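Local coordinates for protein glutamate receptor 1 (PDB 4IO2) that binds glutamate in a two-lobed extracellular ligand-binding domain and so probably gates the ion-channel part of an ionotropic receptor, at residues Glu16-Pro19 and Phe20-Ala24; Thr35-Gly39 and Tyr40-Leu44; Asp167-Ala171 and Gly172-Val176; Leu226-Glu230 and Thr231-Asp235. One frame throughout, in Å; residues are numbered along the deposited sequence. Where two conformers were deposited one is given.

Contact 1 of 4, residues Glu16-Pro19 and Phe20-Ala24; sequences ESVP and FTIVA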
loop_
_atom_site.group_PDB
_atom_site.type_symbol
_atom_site.label_atom_id
_atom_site.label_comp_id
_atom_site.label_asym_id
_atom_site.label_seq_id
_atom_site.Cartn_x
_atom_site.Cartn_y
_atom_site.Cartn_z
ATOM N N GLU A 16 8.849 8.955 -18.736
ATOM C CA GLU A 16 7.817 9.918 -19.074
ATOM C C GLU A 16 6.417 9.372 -18.777
ATOM O O GLU A 16 6.044 8.302 -19.249
ATOM C CB GLU A 16 7.946 10.328 -20.557
ATOM C CG GLU A 16 6.952 11.408 -20.984
ATOM C CD GLU A 16 7.137 11.928 -22.386
ATOM O OE1 GLU A 16 8.070 11.474 -23.078
ATOM O OE2 GLU A 16 6.333 12.802 -22.813
ATOM N N SER A 17 5.623 10.174 -18.072
ATOM C CA SER A 17 4.242 9.831 -17.743
ATOM C C SER A 17 3.624 11.050 -17.068
ATOM O O SER A 17 3.923 11.317 -15.908
ATOM C CB SER A 17 4.179 8.665 -16.784
ATOM O OG SER A 17 2.831 8.334 -16.570
ATOM N N VAL A 18 2.796 11.815 -17.773
ATOM C CA VAL A 18 2.193 12.979 -17.182
ATOM C C VAL A 18 1.174 12.594 -16.155
ATOM O O VAL A 18 0.392 11.688 -16.374
ATOM C CB VAL A 18 1.601 13.974 -18.230
ATOM C CG1 VAL A 18 2.640 14.362 -19.241
ATOM C CG2 VAL A 18 0.349 13.413 -18.978
ATOM N N PRO A 19 1.141 13.305 -14.999
ATOM C CA PRO A 19 1.951 14.417 -14.481
ATOM C C PRO A 19 3.011 13.960 -13.457
ATOM O O PRO A 19 3.467 14.768 -12.645
ATOM C CB PRO A 19 0.887 15.286 -13.827
ATOM C CG PRO A 19 0.036 14.216 -13.120
ATOM C CD PRO A 19 0.009 13.040 -14.088
ATOM N N PHE A 20 3.395 12.681 -13.497
ATOM C CA PHE A 20 4.507 12.173 -12.700
ATOM C C PHE A 20 5.827 12.737 -13.194
ATOM O O PHE A 20 6.586 13.341 -12.398
ATOM C CB PHE A 20 4.530 10.647 -12.728
ATOM C CG PHE A 20 3.553 9.988 -11.758
ATOM C CD1 PHE A 20 3.746 10.112 -10.397
ATOM C CD2 PHE A 20 2.435 9.319 -12.210
ATOM C CE1 PHE A 20 2.863 9.503 -9.494
ATOM C CE2 PHE A 20 1.535 8.708 -11.331
ATOM C CZ PHE A 20 1.760 8.811 -9.976
ATOM N N THR A 21 6.118 12.535 -14.486
ATOM C CA THR A 21 7.329 12.989 -15.110
ATOM C C THR A 21 6.930 13.580 -16.449
ATOM O O THR A 21 6.529 12.873 -17.366
ATOM C CB THR A 21 8.387 11.852 -15.265
ATOM O OG1 THR A 21 8.789 11.458 -13.950
ATOM C CG2 THR A 21 9.599 12.309 -16.058
ATOM N N ILE A 22 7.037 14.902 -16.513
ATOM C CA ILE A 22 6.585 15.686 -17.648
ATOM C C ILE A 22 7.812 16.192 -18.386
ATOM O O ILE A 22 8.662 16.828 -17.787
ATOM C CB ILE A 22 5.787 16.899 -17.178
ATOM C CG1 ILE A 22 4.590 16.449 -16.314
ATOM C CG2 ILE A 22 5.308 17.708 -18.387
ATOM C CD1 ILE A 22 3.970 17.594 -15.465
ATOM N N VAL A 23 7.912 15.876 -19.671
ATOM C CA VAL A 23 9.093 16.167 -20.479
ATOM C C VAL A 23 8.756 17.320 -21.425
ATOM O O VAL A 23 7.798 17.226 -22.202
ATOM C CB VAL A 23 9.513 14.900 -21.268
ATOM C CG1 VAL A 23 10.720 15.179 -22.194
ATOM C CG2 VAL A 23 9.788 13.751 -20.298
ATOM N N ALA A 24 9.534 18.395 -21.359
ATOM C CA ALA A 24 9.413 19.511 -22.287
ATOM C C ALA A 24 10.710 19.763 -23.049
ATOM O O ALA A 24 11.793 19.695 -22.478
ATOM C CB ALA A 24 9.042 20.776 -21.511
HETATM O O HOH W 1 5.603 14.824 -21.028
HETATM O O HOH W 2 6.698 15.070 -24.015
#
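Glu16 lies across Val23 at about a right angle. With CG anti to the backbone N (chi1 -176°) and the chain extended beyond it, the side chain runs over one methyl: CB, CG and CD all rest on Val23 CG2, CG nearest at 3.7 Å. At the tip OE1 stays 4.0 Å from Val23 CG2, while OE2 takes up water: one molecule links it to Val23 N, the water accepting from that N-H, and a second bridges Glu16 OE2 to Val23 O. A long acidic chain suits this surface place, its methylenes packing on the valine while its carboxylate stays hydrated. Beneath, the backbone closes on itself. Ser17 N gives Thr21 O a straight bond of 2.9 Å on an in-plane lone pair, and Thr21 N returns one of 2.9 Å to Ser17 O from above the carbonyl plane; Phe20 N adds a weak bond to the same oxygen. Pro19, entered through a cis peptide, turns the chain and lays its CA 3.8 Å from Ile22 CG1. Ser17 OG is held by Asp85, a glutamate-binding residue, and the Phe20 ring meets Phe242 and Tyr40 edge-to-face. Phe20 and Thr21 together opposite Ser17 make a classic beta bulge, placed beside the glutamate pocket of this periplasmic-binding-protein-like domain.

Contact 2 of 4, residues Thr35-Gly39 and Tyr40-Leu44; sequences TKLTG and YVLDL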
loop_
_atom_site.group_PDB
_atom_site.type_symbol
_atom_site.label_atom_id
_atom_site.label_comp_id
_atom_site.label_asym_id
_atom_site.label_seq_id
_atom_site.Cartn_x
_atom_site.Cartn_y
_atom_site.Cartn_z
ATOM N N THR A 35 16.205 19.635 -22.615
ATOM C CA THR A 35 15.044 18.961 -22.093
ATOM C C THR A 35 14.832 19.413 -20.676
ATOM O O THR A 35 15.785 19.455 -19.880
ATOM C CB THR A 35 15.268 17.450 -22.087
ATOM O OG1 THR A 35 15.489 17.020 -23.435
ATOM C CG2 THR A 35 14.076 16.728 -21.499
ATOM N N LYS A 36 13.584 19.724 -20.344
ATOM C CA LYS A 36 13.252 20.083 -18.974
ATOM C C LYS A 36 12.257 19.095 -18.426
ATOM O O LYS A 36 11.317 18.696 -19.120
ATOM C CB LYS A 36 12.637 21.476 -18.887
ATOM C CG LYS A 36 13.585 22.628 -19.109
ATOM C CD LYS A 36 12.788 23.916 -19.099
ATOM C CE LYS A 36 13.630 25.065 -19.508
ATOM N NZ LYS A 36 14.753 25.119 -18.597
ATOM N N LEU A 37 12.485 18.685 -17.191
ATOM C CA LEU A 37 11.614 17.742 -16.493
ATOM C C LEU A 37 10.958 18.394 -15.289
ATOM O O LEU A 37 11.611 19.099 -14.520
ATOM C CB LEU A 37 12.412 16.567 -15.953
ATOM C CG LEU A 37 13.271 15.797 -16.943
ATOM C CD1 LEU A 37 13.976 14.665 -16.207
ATOM C CD2 LEU A 37 12.404 15.296 -18.105
ATOM N N THR A 38 9.662 18.169 -15.154
ATOM C CA THR A 38 8.871 18.624 -14.020
ATOM C C THR A 38 7.897 17.499 -13.635
ATOM O O THR A 38 7.739 16.525 -14.381
ATOM C CB THR A 38 8.065 19.903 -14.334
ATOM O OG1 THR A 38 7.202 19.668 -15.465
ATOM C CG2 THR A 38 9.007 21.089 -14.649
ATOM N N GLY A 39 7.253 17.633 -12.492
ATOM C CA GLY A 39 6.184 16.753 -12.101
ATOM C C GLY A 39 6.341 16.215 -10.694
ATOM O O GLY A 39 7.291 16.546 -9.971
ATOM N N TYR A 40 5.364 15.403 -10.281
ATOM C CA TYR A 40 5.372 14.764 -8.977
ATOM C C TYR A 40 6.721 14.088 -8.681
ATOM O O TYR A 40 7.237 14.225 -7.575
ATOM C CB TYR A 40 4.221 13.734 -8.950
ATOM C CG TYR A 40 4.105 12.844 -7.733
ATOM C CD1 TYR A 40 5.026 11.840 -7.478
ATOM C CD2 TYR A 40 3.071 13.003 -6.842
ATOM C CE1 TYR A 40 4.877 11.002 -6.410
ATOM C CE2 TYR A 40 2.939 12.188 -5.742
ATOM C CZ TYR A 40 3.863 11.176 -5.536
ATOM O OH TYR A 40 3.745 10.342 -4.443
ATOM N N VAL A 41 7.252 13.340 -9.642
ATOM C CA VAL A 41 8.491 12.599 -9.404
ATOM C C VAL A 41 9.645 13.536 -9.133
ATOM O O VAL A 41 10.481 13.274 -8.253
ATOM C CB VAL A 41 8.809 11.676 -10.608
ATOM C CG1 VAL A 41 10.232 11.160 -10.630
ATOM C CG2 VAL A 41 7.778 10.555 -10.637
ATOM N N LEU A 42 9.760 14.590 -9.914
ATOM C CA LEU A 42 10.876 15.535 -9.749
ATOM C C LEU A 42 10.767 16.236 -8.396
ATOM O O LEU A 42 11.771 16.436 -7.698
ATOM C CB LEU A 42 10.882 16.544 -10.892
ATOM C CG LEU A 42 11.397 16.031 -12.255
ATOM C CD1 LEU A 42 12.875 15.607 -12.202
ATOM C CD2 LEU A 42 10.553 14.877 -12.841
ATOM N N ASP A 43 9.541 16.575 -7.983
ATOM C CA ASP A 43 9.375 17.190 -6.676
ATOM C C ASP A 43 9.711 16.188 -5.552
ATOM O O ASP A 43 10.306 16.544 -4.516
ATOM C CB ASP A 43 7.940 17.722 -6.455
ATOM C CG ASP A 43 7.601 18.922 -7.284
ATOM O OD1 ASP A 43 8.465 19.497 -7.984
ATOM O OD2 ASP A 43 6.424 19.364 -7.143
ATOM N N LEU A 44 9.299 14.941 -5.725
ATOM C CA LEU A 44 9.602 13.903 -4.739
ATOM C C LEU A 44 11.134 13.727 -4.592
ATOM O O LEU A 44 11.645 13.615 -3.471
ATOM C CB LEU A 44 8.926 12.577 -5.144
ATOM C CG LEU A 44 9.261 11.389 -4.253
ATOM C CD1 LEU A 44 8.912 11.638 -2.778
ATOM C CD2 LEU A 44 8.601 10.152 -4.783
HETATM O O HOH W 3 8.590 19.791 -10.812
#
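Leu42 folds back from the first turn of its helix onto the end of the strand before it. Its CG stands beside the backbone N, anti to the carbonyl carbon (chi1 -75°), which turns the fork toward the strand: CD1 lies 3.9 Å from Leu37 CB, while CD2 reaches 3.6 Å from Thr38 O. The branch point CG itself sits 3.9 Å from Leu37 CB, so a forked side chain suits the place, one prong for each of two successive strand residues. With alanine in place of Leu42 both methyls are gone, and a gap would probably open beside Leu37 CB and Thr38 O. Gly39 makes the bend between strand and helix at the N-cap position. Its backbone angles, with phi at 131°, would jam any CB against the carbonyl O of Thr38, which explains the glycine. Its O accepts the first helical bond, from Asp43 N at 3.0 Å and nearly straight on to the carbonyl. Asp43 turns back over the same turn: OD1 accepts from a water that in turn accepts from Gly39 N, so the N-cap N-H is satisfied through solvent, and OD2 forms a salt bridge with Lys240 NZ and accepts a hydrogen bond from Trp241 NE1. Tyr40 turns away from the strand, its side chain touching Leu237 and Trp241. Strand 35-38 thus passes through Gly39 alone into helix 40-52, with strand 22-25 paired beside the strand, Val14 of strand 9-14 against Leu37 and Val41, and helix 233-242 against Tyr40, Asp43 and Leu44.

Contact 3 of 4, residues Asp167-Ala171 and Gly172-Val176; sequences DSLLA and GIIDV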
loop_
_atom_site.group_PDB
_atom_site.type_symbol
_atom_site.label_atom_id
_atom_site.label_comp_id
_atom_site.label_asym_id
_atom_site.label_seq_id
_atom_site.Cartn_x
_atom_site.Cartn_y
_atom_site.Cartn_z
ATOM N N ASP A 167 -4.611 6.906 -29.540
ATOM C CA ASP A 167 -4.916 6.987 -30.976
ATOM C C ASP A 167 -5.739 5.787 -31.463
ATOM O O ASP A 167 -6.633 5.934 -32.306
ATOM C CB ASP A 167 -3.628 7.085 -31.774
ATOM C CG ASP A 167 -2.890 8.396 -31.537
ATOM O OD1 ASP A 167 -3.461 9.303 -30.924
ATOM O OD2 ASP A 167 -1.726 8.521 -31.959
ATOM N N SER A 168 -5.476 4.605 -30.935
ATOM C CA SER A 168 -6.187 3.420 -31.385
ATOM C C SER A 168 -7.642 3.416 -30.901
ATOM O O SER A 168 -8.528 2.950 -31.593
ATOM C CB SER A 168 -5.474 2.160 -30.906
ATOM O OG SER A 168 -4.198 2.073 -31.494
ATOM N N LEU A 169 -7.869 3.916 -29.689
ATOM C CA LEU A 169 -9.222 4.115 -29.225
ATOM C C LEU A 169 -9.932 5.149 -30.089
ATOM O O LEU A 169 -11.031 4.895 -30.569
ATOM C CB LEU A 169 -9.193 4.588 -27.778
ATOM C CG LEU A 169 -8.970 3.453 -26.777
ATOM C CD1 LEU A 169 -8.623 4.056 -25.414
ATOM C CD2 LEU A 169 -10.187 2.537 -26.705
ATOM N N LEU A 170 -9.308 6.287 -30.312
ATOM C CA LEU A 170 -10.004 7.351 -31.047
ATOM C C LEU A 170 -10.240 6.952 -32.495
ATOM O O LEU A 170 -11.156 7.489 -33.121
ATOM C CB LEU A 170 -9.198 8.633 -30.972
ATOM C CG LEU A 170 -9.164 9.264 -29.588
ATOM C CD1 LEU A 170 -8.178 10.401 -29.606
ATOM C CD2 LEU A 170 -10.531 9.785 -29.120
ATOM N N ALA A 171 -9.476 6.011 -33.037
ATOM C CA ALA A 171 -9.612 5.600 -34.433
ATOM C C ALA A 171 -10.510 4.392 -34.597
ATOM O O ALA A 171 -10.769 3.978 -35.730
ATOM C CB ALA A 171 -8.252 5.329 -35.044
ATOM N N GLY A 172 -11.036 3.865 -33.502
ATOM C CA GLY A 172 -11.941 2.733 -33.522
ATOM C C GLY A 172 -11.293 1.390 -33.791
ATOM O O GLY A 172 -11.967 0.409 -34.137
ATOM N N ILE A 173 -9.978 1.295 -33.543
ATOM C CA ILE A 173 -9.261 0.051 -33.773
ATOM C C ILE A 173 -9.416 -0.878 -32.567
ATOM O O ILE A 173 -9.450 -2.099 -32.707
ATOM C CB ILE A 173 -7.769 0.313 -33.971
ATOM C CG1 ILE A 173 -7.550 1.133 -35.236
ATOM C CG2 ILE A 173 -6.989 -0.985 -34.070
ATOM C CD1 ILE A 173 -6.171 1.734 -35.344
ATOM N N ILE A 174 -9.442 -0.297 -31.373
ATOM C CA ILE A 174 -9.777 -1.065 -30.181
ATOM C C ILE A 174 -10.954 -0.427 -29.466
ATOM O O ILE A 174 -11.278 0.758 -29.697
ATOM C CB ILE A 174 -8.546 -1.160 -29.217
ATOM C CG1 ILE A 174 -8.026 0.247 -28.852
ATOM C CG2 ILE A 174 -7.470 -1.998 -29.882
ATOM C CD1 ILE A 174 -6.812 0.214 -27.848
ATOM N N ASP A 175 -11.611 -1.190 -28.613
ATOM C CA ASP A 175 -12.729 -0.652 -27.828
ATOM C C ASP A 175 -12.338 -0.305 -26.408
ATOM O O ASP A 175 -12.984 0.548 -25.800
ATOM C CB ASP A 175 -13.893 -1.656 -27.812
ATOM C CG ASP A 175 -14.524 -1.854 -29.183
ATOM O OD1 ASP A 175 -14.663 -0.849 -29.920
ATOM O OD2 ASP A 175 -14.773 -3.040 -29.502
ATOM N N VAL A 176 -11.313 -0.971 -25.851
ATOM C CA VAL A 176 -10.906 -0.727 -24.473
ATOM C C VAL A 176 -9.403 -0.890 -24.360
ATOM O O VAL A 176 -8.758 -1.576 -25.152
ATOM C CB VAL A 176 -11.581 -1.680 -23.464
ATOM C CG1 VAL A 176 -13.079 -1.502 -23.424
ATOM C CG2 VAL A 176 -11.224 -3.143 -23.794
#
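Ser168 O receives two N-H groups from the chain that leaves the helix: Ile173 N at 2.9 Å, approaching nearly end-on to the carbonyl, and Ile174 N in a weak bond of 3.4 Å. At the next carbonyl, Gly172 N bonds to Leu169 O at 3.1 Å, the donor standing well above the carbonyl plane. The bonds from Ile173 N and Gly172 N, with the positive phi of Gly172 (75°), form a Schellman motif ending helix 162-170, to which the Ile174 bond is an addition; a glycine suits the reversal because a CB would clash with Ala171 O. The other polar groups find partners further off. Ser168 OG is tied to Glu164 O in its own helix, and Arg112 gives NH1 to both Leu169 O and Ile174 O. Asp175 is held by Arg112 and Arg132 in salt bridges, and Arg132 also bonds Gly172 O. Apolar groups fill in behind the bonds. The chi1 of 56° places Ile174 CG1 between its own N and carbonyl carbon, from where it reaches Ser168 CB at 3.8 Å and Leu169 CD2 at 3.8 Å. Leu169 CD2 continues to Asp175 O, 3.5 Å away. On the surface Ile173 CD1 meets Ala171 CB at 4.2 Å. The chemistry implies a helix C-terminus where backbone N-H groups claim Ser168 O, while Gly172 N and Arg112 share Leu169 O; the arginine's positive charge would probably also favour this negative end of the helix dipole.

Contact 4 of 4, residues Leu226-Glu230 and Thr231-Asp235; sequences LSLRE and TGILD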
loop_
_atom_site.group_PDB
_atom_site.type_symbol
_atom_site.label_atom_id
_atom_site.label_comp_id
_atom_site.label_asym_id
_atom_site.label_seq_id
_atom_site.Cartn_x
_atom_site.Cartn_y
_atom_site.Cartn_z
ATOM N N LEU A 226 8.643 6.781 4.430
ATOM C CA LEU A 226 7.575 6.647 5.439
ATOM C C LEU A 226 7.405 7.962 6.201
ATOM O O LEU A 226 6.317 8.330 6.551
ATOM C CB LEU A 226 7.921 5.498 6.363
ATOM C CG LEU A 226 7.753 4.129 5.694
ATOM C CD1 LEU A 226 8.479 3.030 6.490
ATOM C CD2 LEU A 226 6.279 3.805 5.536
ATOM N N SER A 227 8.487 8.683 6.446
ATOM C CA SER A 227 8.397 9.984 7.073
ATOM C C SER A 227 7.660 10.977 6.169
ATOM O O SER A 227 6.823 11.744 6.662
ATOM C CB SER A 227 9.792 10.513 7.420
ATOM O OG SER A 227 9.676 11.786 7.992
ATOM N N LEU A 228 7.941 10.975 4.860
ATOM C CA LEU A 228 7.173 11.831 3.953
ATOM C C LEU A 228 5.696 11.465 3.944
ATOM O O LEU A 228 4.828 12.339 3.818
ATOM C CB LEU A 228 7.729 11.767 2.526
ATOM C CG LEU A 228 9.141 12.310 2.264
ATOM C CD1 LEU A 228 9.476 12.236 0.791
ATOM C CD2 LEU A 228 9.287 13.763 2.765
ATOM N N ARG A 229 5.381 10.180 4.055
ATOM C CA ARG A 229 4.000 9.741 4.151
ATOM C C ARG A 229 3.355 10.316 5.426
ATOM O O ARG A 229 2.299 10.993 5.380
ATOM C CB ARG A 229 3.988 8.191 4.132
ATOM C CG ARG A 229 2.597 7.488 4.149
ATOM C CD ARG A 229 2.687 5.958 4.488
ATOM N NE ARG A 229 3.225 5.168 3.383
ATOM C CZ ARG A 229 3.287 3.841 3.347
ATOM N NH1 ARG A 229 2.840 3.097 4.345
ATOM N NH2 ARG A 229 3.821 3.250 2.294
ATOM N N GLU A 230 3.999 10.078 6.560
ATOM C CA GLU A 230 3.436 10.418 7.861
ATOM C C GLU A 230 3.211 11.909 8.010
ATOM O O GLU A 230 2.222 12.318 8.623
ATOM C CB GLU A 230 4.364 9.894 8.977
ATOM C CG GLU A 230 4.277 8.379 9.084
ATOM C CD GLU A 230 5.449 7.699 9.758
ATOM O OE1 GLU A 230 6.265 8.361 10.400
ATOM O OE2 GLU A 230 5.609 6.476 9.539
ATOM N N THR A 231 4.139 12.718 7.503
ATOM C CA THR A 231 4.055 14.181 7.603
ATOM C C THR A 231 3.185 14.852 6.529
ATOM O O THR A 231 3.051 16.075 6.509
ATOM C CB THR A 231 5.478 14.814 7.649
ATOM O OG1 THR A 231 6.178 14.556 6.403
ATOM C CG2 THR A 231 6.279 14.244 8.856
ATOM N N GLY A 232 2.559 14.053 5.668
ATOM C CA GLY A 232 1.607 14.593 4.704
ATOM C C GLY A 232 2.192 15.046 3.387
ATOM O O GLY A 232 1.454 15.538 2.537
ATOM N N ILE A 233 3.513 14.941 3.212
ATOM C CA ILE A 233 4.146 15.413 1.992
ATOM C C ILE A 233 3.684 14.650 0.757
ATOM O O ILE A 233 3.423 15.263 -0.295
ATOM C CB ILE A 233 5.677 15.368 2.132
ATOM C CG1 ILE A 233 6.154 16.279 3.283
ATOM C CG2 ILE A 233 6.346 15.761 0.816
ATOM C CD1 ILE A 233 5.734 17.683 3.191
ATOM N N LEU A 234 3.544 13.334 0.858
ATOM C CA LEU A 234 3.072 12.592 -0.306
ATOM C C LEU A 234 1.648 12.998 -0.696
ATOM O O LEU A 234 1.344 13.116 -1.869
ATOM C CB LEU A 234 3.190 11.087 -0.096
ATOM C CG LEU A 234 4.585 10.554 0.261
ATOM C CD1 LEU A 234 4.602 9.051 0.382
ATOM C CD2 LEU A 234 5.621 11.000 -0.767
ATOM N N ASP A 235 0.792 13.213 0.290
ATOM C CA ASP A 235 -0.558 13.647 0.006
ATOM C C ASP A 235 -0.550 15.038 -0.627
ATOM O O ASP A 235 -1.308 15.289 -1.572
ATOM C CB ASP A 235 -1.410 13.691 1.262
ATOM C CG ASP A 235 -1.862 12.320 1.723
ATOM O OD1 ASP A 235 -1.663 11.332 0.988
ATOM O OD2 ASP A 235 -2.415 12.241 2.844
HETATM O O HOH W 4 1.371 11.836 2.841
#
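Thr231 has its OG1 between the backbone N and the carbonyl carbon (chi1 64°), a setting that brings the hydroxyl back onto the preceding turn, where OG1 donates to Ser227 O at 2.9 Å. Thr231 N bonds the same oxygen at 3.0 Å from the opposite face of its plane, so two donors grip one carbonyl; a threonine suits this helix end because it adds a hydroxyl donor to the ordinary backbone N-H. Leu234, with CG anti to its carbonyl carbon (chi1 -56°), opens its fork over the turn before: CD1 lies 3.9 Å from Arg229 CB and CD2 4.0 Å from Leu228 CB. Replacing Leu234 by alanine removes both methyls and would probably open a gap where Leu228 CB and Arg229 CB lose their partner. Leu228 CD2 in turn reaches Ile233 CB at 4.0 Å. Between the helices Gly232, at positive phi (88°), completes a Schellman motif: its N bonds Arg229 O at 3.1 Å, and Ile233 N bonds Leu228 O weakly. Leu234 N adds a separate weak bond to that oxygen. The same glycine is the N-cap of helix 233-242. A water donates to Arg229 O and accepts from Asp235 N, stitching the two helix ends together. The guanidinium of Arg229 carries Leu226 CD2 over the centre of one face, 3.6 Å above it; NH2 bonds Ser101 O of its own chain and NH1 Thr206 OG1 of the second subunit, while Glu230 bonds Ser90 of that subunit. The chemistry implies a division of labour: backbone and threonine bonds close the corner, leucines and Ile233 pack it, and Arg229 and Glu230 reach to the second subunit.

Overall arrangement
Contacts 1 and 2 share the two-stranded sheet: Ile22 N pairs with Thr38 O, and Phe20 packs on Tyr40, so the bulge and the strand-to-helix turn pack together near the glutamate pocket. Contact 4 touches contact 2 directly, Leu228 and Leu234 meeting Leu44, but not contact 1. Contact 3 stands apart, its centre about 39 Å from that of contact 4. All are partly buried, yet the centres of contacts 1 and 2 lie about 11 and 14 Å from the chain's centre, those of 3 and 4 about 21 and 20 Å. Both 3 and 4 end a helix with a Schellman glycine, but arginines serve the first, whereas a threonine and the second subunit mark the other.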